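Local coordinates for protein gamma-glutamyltranspeptidase (Streptomyces lincolnensis, PDB 6J3A) that probably cleaves or transfers gamma-glutamyl or related groups, as an LmbA-like homologue of the gamma-glutamyltranspeptidases in the N-terminal nucleophile hydrolase superfamily, at residues Cys76-Ala81 / Ala105-Gly110; Gly457-Met462 / Arg477-Thr482. All coordinates share one frame; numbering follows the deposited sequence.

Interaction 1. Residues Cys76-Ala81 / Ala105-Gly110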
ATOM      1  N   CYS A  76       5.777  24.329  16.760  1.00 33.27           N
ATOM      2  CA  CYS A  76       4.582  24.306  17.573  1.00 33.23           C
ATOM      3  C   CYS A  76       3.435  24.991  16.864  1.00 33.16           C
ATOM      4  O   CYS A  76       3.436  26.214  16.687  1.00 33.75           O
ATOM      5  CB  CYS A  76       4.810  24.994  18.914  1.00 33.50           C
ATOM      6  SG  CYS A  76       3.294  25.069  19.906  1.00 31.67           S
ATOM      7  N   GLY A  77       2.450  24.181  16.488  1.00 32.02           N
ATOM      8  CA  GLY A  77       1.188  24.672  15.952  1.00 31.17           C
ATOM      9  C   GLY A  77       0.023  24.341  16.859  1.00 29.75           C
ATOM     10  O   GLY A  77      -1.101  24.202  16.390  1.00 30.72           O
ATOM     11  N   GLN A  78       0.297  24.164  18.149  1.00 28.50           N
ATOM     12  CA  GLN A  78      -0.746  24.072  19.154  1.00 27.39           C
ATOM     13  C   GLN A  78      -1.076  25.473  19.648  1.00 27.40           C
ATOM     14  O   GLN A  78      -0.223  26.168  20.195  1.00 25.77           O
ATOM     15  CB  GLN A  78      -0.297  23.207  20.311  1.00 26.85           C
ATOM     16  CG  GLN A  78      -1.273  23.188  21.476  1.00 26.43           C
ATOM     17  CD  GLN A  78      -2.608  22.615  21.079  1.00 26.30           C
ATOM     18  OE1 GLN A  78      -2.724  21.412  20.821  1.00 26.17           O
ATOM     19  NE2 GLN A  78      -3.629  23.475  21.011  1.00 25.40           N
ATOM     20  N   GLY A  79      -2.323  25.880  19.446  1.00 28.24           N
ATOM     21  CA  GLY A  79      -2.747  27.210  19.829  1.00 29.38           C
ATOM     22  C   GLY A  79      -3.019  27.335  21.314  1.00 29.90           C
ATOM     23  O   GLY A  79      -3.079  26.333  22.043  1.00 29.06           O
ATOM     24  N   VAL A  80      -3.213  28.583  21.736  1.00 30.57           N
ATOM     25  CA  VAL A  80      -3.410  28.934  23.152  1.00 31.54           C
ATOM     26  C   VAL A  80      -4.873  29.232  23.490  1.00 33.00           C
ATOM     27  O   VAL A  80      -5.713  29.419  22.606  1.00 34.14           O
ATOM     28  CB  VAL A  80      -2.541  30.149  23.585  1.00 31.16           C
ATOM     29  CG1 VAL A  80      -1.061  29.802  23.517  1.00 30.58           C
ATOM     30  CG2 VAL A  80      -2.843  31.411  22.766  1.00 30.87           C
ATOM     31  N   ALA A  81      -5.151  29.281  24.790  1.00 33.71           N
ATOM     32  CA  ALA A  81      -6.421  29.777  25.304  1.00 33.07           C
ATOM     33  C   ALA A  81      -6.590  31.267  24.982  1.00 33.07           C
ATOM     34  O   ALA A  81      -5.597  32.012  24.932  1.00 31.25           O
ATOM     35  CB  ALA A  81      -6.509  29.557  26.803  1.00 33.57           C
ATOM     36  N   ALA A 105     -14.596  25.457  24.170  1.00 28.73           N
ATOM     37  CA  ALA A 105     -13.505  24.477  24.086  1.00 28.64           C
ATOM     38  C   ALA A 105     -12.433  24.834  23.043  1.00 27.94           C
ATOM     39  O   ALA A 105     -11.332  24.278  23.069  1.00 27.87           O
ATOM     40  CB  ALA A 105     -14.071  23.087  23.819  1.00 28.16           C
ATOM     41  N   ALA A 106     -12.748  25.754  22.135  1.00 28.74           N
ATOM     42  CA  ALA A 106     -11.802  26.173  21.079  1.00 29.29           C
ATOM     43  C   ALA A 106     -10.575  26.909  21.612  1.00 29.18           C
ATOM     44  O   ALA A 106     -10.707  27.958  22.250  1.00 29.80           O
ATOM     45  CB  ALA A 106     -12.504  27.057  20.055  1.00 28.78           C
ATOM     46  N   ALA A 107      -9.392  26.361  21.342  1.00 28.09           N
ATOM     47  CA  ALA A 107      -8.154  27.123  21.498  1.00 28.41           C
ATOM     48  C   ALA A 107      -7.980  27.952  20.235  1.00 28.18           C
ATOM     49  O   ALA A 107      -8.681  27.719  19.252  1.00 28.62           O
ATOM     50  CB  ALA A 107      -6.976  26.189  21.694  1.00 28.24           C
ATOM     51  N   VAL A 108      -7.055  28.911  20.246  1.00 28.14           N
ATOM     52  CA  VAL A 108      -6.744  29.684  19.033  1.00 28.75           C
ATOM     53  C   VAL A 108      -6.295  28.668  17.972  1.00 29.41           C
ATOM     54  O   VAL A 108      -5.450  27.836  18.264  1.00 30.63           O
ATOM     55  CB  VAL A 108      -5.613  30.726  19.256  1.00 28.56           C
ATOM     56  CG1 VAL A 108      -5.219  31.406  17.947  1.00 28.34           C
ATOM     57  CG2 VAL A 108      -6.019  31.786  20.267  1.00 28.50           C
ATOM     58  N   PRO A 109      -6.879  28.696  16.760  1.00 29.59           N
ATOM     59  CA  PRO A 109      -6.428  27.719  15.752  1.00 29.95           C
ATOM     60  C   PRO A 109      -4.950  27.858  15.406  1.00 29.99           C
ATOM     61  O   PRO A 109      -4.507  28.952  15.061  1.00 32.68           O
ATOM     62  CB  PRO A 109      -7.302  28.030  14.543  1.00 29.97           C
ATOM     63  CG  PRO A 109      -8.548  28.602  15.130  1.00 30.34           C
ATOM     64  CD  PRO A 109      -8.133  29.355  16.362  1.00 29.72           C
ATOM     65  N   GLY A 110      -4.203  26.765  15.522  1.00 29.08           N
ATOM     66  CA  GLY A 110      -2.744  26.795  15.375  1.00 29.00           C
ATOM     67  C   GLY A 110      -2.147  26.086  14.173  1.00 28.82           C
ATOM     68  O   GLY A 110      -1.021  26.388  13.757  1.00 29.59           O
TER

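Interaction 2. Residues Gly457-Met462 / Arg477-Thr482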
ATOM      1  N   GLY A 457     -11.930  24.296  16.802  1.00 28.13           N
ATOM      2  CA  GLY A 457     -11.426  23.156  17.556  1.00 27.94           C
ATOM      3  C   GLY A 457     -12.035  23.033  18.935  1.00 27.42           C
ATOM      4  O   GLY A 457     -12.947  23.776  19.283  1.00 28.44           O
ATOM      5  N   THR A 458     -11.534  22.076  19.709  1.00 26.53           N
ATOM      6  CA  THR A 458     -12.037  21.801  21.054  1.00 26.44           C
ATOM      7  C   THR A 458     -10.933  21.375  22.033  1.00 26.49           C
ATOM      8  O   THR A 458     -11.185  20.575  22.945  1.00 25.62           O
ATOM      9  CB  THR A 458     -13.087  20.680  21.013  1.00 26.37           C
ATOM     10  OG1 THR A 458     -12.507  19.507  20.427  1.00 26.30           O
ATOM     11  CG2 THR A 458     -14.326  21.111  20.213  1.00 26.75           C
ATOM     12  N   ARG A 459      -9.723  21.912  21.863  1.00 26.28           N
ATOM     13  CA  ARG A 459      -8.564  21.403  22.619  1.00 26.59           C
ATOM     14  C   ARG A 459      -8.498  21.908  24.058  1.00 26.76           C
ATOM     15  O   ARG A 459      -7.921  21.238  24.915  1.00 27.70           O
ATOM     16  CB  ARG A 459      -7.251  21.692  21.893  1.00 26.64           C
ATOM     17  CG  ARG A 459      -6.045  20.844  22.323  1.00 26.95           C
ATOM     18  CD  ARG A 459      -6.191  19.353  22.049  1.00 27.43           C
ATOM     19  NE  ARG A 459      -6.464  19.085  20.640  1.00 27.80           N
ATOM     20  CZ  ARG A 459      -6.628  17.885  20.097  1.00 28.57           C
ATOM     21  NH1 ARG A 459      -6.553  16.784  20.836  1.00 29.04           N
ATOM     22  NH2 ARG A 459      -6.886  17.788  18.796  1.00 29.73           N
ATOM     23  N   LEU A 460      -9.113  23.055  24.343  1.00 26.65           N
ATOM     24  CA  LEU A 460      -9.210  23.541  25.735  1.00 26.47           C
ATOM     25  C   LEU A 460      -9.931  22.571  26.669  1.00 25.81           C
ATOM     26  O   LEU A 460      -9.828  22.699  27.885  1.00 25.80           O
ATOM     27  CB  LEU A 460      -9.867  24.924  25.813  1.00 26.31           C
ATOM     28  CG  LEU A 460      -9.169  26.026  25.012  1.00 26.60           C
ATOM     29  CD1 LEU A 460      -9.888  27.353  25.161  1.00 27.11           C
ATOM     30  CD2 LEU A 460      -7.729  26.187  25.450  1.00 26.69           C
ATOM     31  N   GLN A 461     -10.633  21.591  26.107  1.00 26.07           N
ATOM     32  CA  GLN A 461     -11.258  20.537  26.903  1.00 27.61           C
ATOM     33  C   GLN A 461     -10.304  19.764  27.798  1.00 28.29           C
ATOM     34  O   GLN A 461     -10.733  19.162  28.776  1.00 28.92           O
ATOM     35  CB  GLN A 461     -12.055  19.577  26.016  1.00 27.56           C
ATOM     36  CG  GLN A 461     -11.269  18.469  25.348  1.00 28.14           C
ATOM     37  CD  GLN A 461     -12.177  17.577  24.540  1.00 28.37           C
ATOM     38  OE1 GLN A 461     -12.811  16.664  25.080  1.00 29.57           O
ATOM     39  NE2 GLN A 461     -12.269  17.845  23.243  1.00 27.51           N
ATOM     40  N   MET A 462      -9.021  19.779  27.449  1.00 29.83           N
ATOM     41  CA  MET A 462      -7.993  19.044  28.168  1.00 30.77           C
ATOM     42  C   MET A 462      -7.390  19.777  29.368  1.00 31.55           C
ATOM     43  O   MET A 462      -6.694  19.161  30.176  1.00 32.92           O
ATOM     44  CB  MET A 462      -6.897  18.655  27.180  1.00 31.32           C
ATOM     45  CG  MET A 462      -7.446  17.952  25.940  1.00 31.22           C
ATOM     46  SD  MET A 462      -6.223  16.972  25.063  1.00 30.09           S
ATOM     47  CE  MET A 462      -7.309  16.014  24.029  1.00 30.47           C
ATOM     48  N   ARG A 477      -1.894  30.459  27.067  1.00 31.58           N
ATOM     49  CA  ARG A 477      -1.194  29.207  27.321  1.00 31.52           C
ATOM     50  C   ARG A 477      -1.830  28.047  26.578  1.00 30.84           C
ATOM     51  O   ARG A 477      -3.048  28.002  26.412  1.00 28.32           O
ATOM     52  CB  ARG A 477      -1.215  28.926  28.816  1.00 33.35           C
ATOM     53  CG  ARG A 477       0.040  29.362  29.537  1.00 35.37           C
ATOM     54  CD  ARG A 477       0.560  30.718  29.118  1.00 37.06           C
ATOM     55  NE  ARG A 477       1.373  31.288  30.179  1.00 40.17           N
ATOM     56  CZ  ARG A 477       2.687  31.526  30.141  1.00 42.36           C
ATOM     57  NH1 ARG A 477       3.256  32.041  31.225  1.00 42.70           N
ATOM     58  NH2 ARG A 477       3.444  31.266  29.067  1.00 43.65           N
ATOM     59  N   ARG A 478      -0.994  27.103  26.142  1.00 31.20           N
ATOM     60  CA  ARG A 478      -1.490  25.928  25.429  1.00 31.66           C
ATOM     61  C   ARG A 478      -2.149  24.984  26.400  1.00 30.76           C
ATOM     62  O   ARG A 478      -1.669  24.814  27.513  1.00 30.43           O
ATOM     63  CB  ARG A 478      -0.391  25.122  24.750  1.00 32.69           C
ATOM     64  CG  ARG A 478       0.399  25.853  23.683  1.00 33.84           C
ATOM     65  CD  ARG A 478       1.687  26.359  24.274  1.00 35.13           C
ATOM     66  NE  ARG A 478       2.849  26.070  23.460  1.00 36.34           N
ATOM     67  CZ  ARG A 478       4.097  25.972  23.922  1.00 36.73           C
ATOM     68  NH1 ARG A 478       5.076  25.704  23.079  1.00 38.36           N
ATOM     69  NH2 ARG A 478       4.389  26.119  25.212  1.00 36.35           N
ATOM     70  N   PRO A 479      -3.230  24.330  25.968  1.00 30.38           N
ATOM     71  CA  PRO A 479      -3.674  23.210  26.774  1.00 31.09           C
ATOM     72  C   PRO A 479      -2.677  22.059  26.659  1.00 32.30           C
ATOM     73  O   PRO A 479      -1.870  21.992  25.711  1.00 32.40           O
ATOM     74  CB  PRO A 479      -5.007  22.826  26.133  1.00 30.23           C
ATOM     75  CG  PRO A 479      -4.859  23.227  24.711  1.00 29.52           C
ATOM     76  CD  PRO A 479      -3.972  24.433  24.699  1.00 29.38           C
ATOM     77  N   ARG A 480      -2.749  21.162  27.624  1.00 32.35           N
ATOM     78  CA  ARG A 480      -1.916  19.981  27.622  1.00 32.86           C
ATOM     79  C   ARG A 480      -2.429  19.017  26.556  1.00 32.51           C
ATOM     80  O   ARG A 480      -3.417  18.317  26.764  1.00 35.44           O
ATOM     81  CB  ARG A 480      -1.923  19.346  29.001  1.00 33.96           C
ATOM     82  CG  ARG A 480      -0.776  18.399  29.246  1.00 35.30           C
ATOM     83  CD  ARG A 480      -1.287  16.990  29.352  1.00 37.37           C
ATOM     84  NE  ARG A 480      -1.945  16.753  30.632  1.00 39.28           N
ATOM     85  CZ  ARG A 480      -2.970  15.922  30.835  1.00 41.76           C
ATOM     86  NH1 ARG A 480      -3.458  15.796  32.065  1.00 43.03           N
ATOM     87  NH2 ARG A 480      -3.530  15.233  29.830  1.00 42.27           N
ATOM     88  N   THR A 481      -1.739  18.983  25.418  1.00 30.27           N
ATOM     89  CA  THR A 481      -2.275  18.375  24.186  1.00 27.92           C
ATOM     90  C   THR A 481      -1.809  16.924  24.009  1.00 27.52           C
ATOM     91  O   THR A 481      -0.658  16.594  24.333  1.00 26.63           O
ATOM     92  CB  THR A 481      -1.941  19.253  22.952  1.00 27.14           C
ATOM     93  OG1 THR A 481      -2.683  18.804  21.815  1.00 26.65           O
ATOM     94  CG2 THR A 481      -0.455  19.272  22.618  1.00 26.10           C
ATOM     95  N   THR A 482      -2.709  16.062  23.520  1.00 26.90           N
ATOM     96  CA  THR A 482      -2.383  14.636  23.295  1.00 26.89           C
ATOM     97  C   THR A 482      -1.507  14.380  22.057  1.00 27.10           C
ATOM     98  O   THR A 482      -0.907  13.314  21.929  1.00 25.88           O
ATOM     99  CB  THR A 482      -3.641  13.757  23.187  1.00 26.31           C
ATOM    100  OG1 THR A 482      -4.589  14.374  22.308  1.00 26.29           O
ATOM    101  CG2 THR A 482      -4.254  13.553  24.560  1.00 26.35           C
TER

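Interaction 1. Residues Cys76-Ala81 / Ala105-Gly110
V80 and V108 meet through backbone and side chain together. The amide of V108 gives V80 O a hydrogen bond that is almost straight (N to O 2.8 Å, 179° at the hydrogen). The side chains of V108 and its neighbour A107 close in on the same carbonyl: V108 CG2 lies 3.3 Å from V80 O, and A107 CB, directed at the facing segment, comes within 3.6 Å of V80 O. V108 has CG1 anti to the backbone N (chi1 174°), which puts CG2 anti to its own carbonyl carbon, next to V80. The two valines lie side by side, pointing the same way, with their CG2 methyls 4.1 Å apart. D249 and L250 of helix 247-252 also touch V108.

Q78 starts away from 105-110, but its chain bends at chi2 (62°), and NE2 turns back to bond G79 O at 3.1 Å, with the acceptor close to the amide plane. Its OE1 is held by T481, so both ends of the amide are fixed. On both sides of Q78 along the chain the backbones nearly touch: G79 CA directs a CH at V108 O (3.2 Å), and G110 CA approaches G77 O at 3.2 Å. A CB on G79 or G110 would collide with those oxygens. The contact joins the end of strand 73-77 to the loop leading into helix 111-122. In well-studied family members the position of Q78 is probably an arginine that binds the alpha-carboxylate of the gamma-glutamyl group, so Q78 probably borders the corresponding pocket here. The chemistry implies a backbone fit, set by glycines and one straight bond, with the glutamine amide locked in rotation by its two partners.

Interaction 2. Residues Gly457-Met462 / Arg477-Thr482
R459 lays its aliphatic part across P479, the side chains crossing at about a right angle, with R459 CG 3.6 Å from P479 CG. CG stands anti to the backbone N (chi1 -161°), and bends at chi2 and chi3 then carry the chain past T481, whose OG1 lies 3.6 Å from R459 CD. NH1 comes near T482 OG1 at a poor angle and makes no hydrogen bond there. P479 also sets CB 3.5 Å from R459 O and receives L460 CD2 on CG at 4.2 Å. M462 runs extended beyond CG: its SD is 3.5 Å from R480 O, and its CE reaches T482 OG1 at 3.6 Å.

The 3-10 turn 459-462, with M462 N bonded to R459 O at 3.1 Å, thus packs on the irregular segment 477-482 without a hydrogen bond between the two. Both belong to the connection between strands 454-455 and 486-490. The Pro-Arg-Thr-Thr run is probably the counterpart of the Pro-Leu-Ser-Ser run that borders the active site of well-studied gamma-glutamyltranspeptidases.

A second shell fixes the polar ends. R459 NE pairs with E60 and NH2 with S439 OG, which sets the turn of the guanidinium; an alanine here would probably leave E60 without this charged mate and S439 OG without this donor, with a gap beside P479 and T481 where CG and CD had packed. R480 is drawn off to E317. N471 ties the two segments from outside, its ND2 giving to M462 O and its OD1 accepting from R480 N.

How the interactions relate
Interactions 1 and 2 adjoin, their centres about 7 Å apart, although interaction 1 closes in the chain before interaction 2 opens. Each segment of one meets a segment of the other. A105 O and L460 N are a probable hydrogen bond at 2.8 Å, as are A81 N and R477 O at 2.9 Å, while Q78 OE1 accepts from T481 OG1 at 2.8 Å. L460 CD1 packs 3.1 Å from A106 O. E60 serves both sites: it pairs with R459 and touches Q78. If the family comparison holds, Q78 and the T481-T482 pair probably both border the pocket for the gamma-glutamyl group, and the Q78-T481 bond would fix their mutual position.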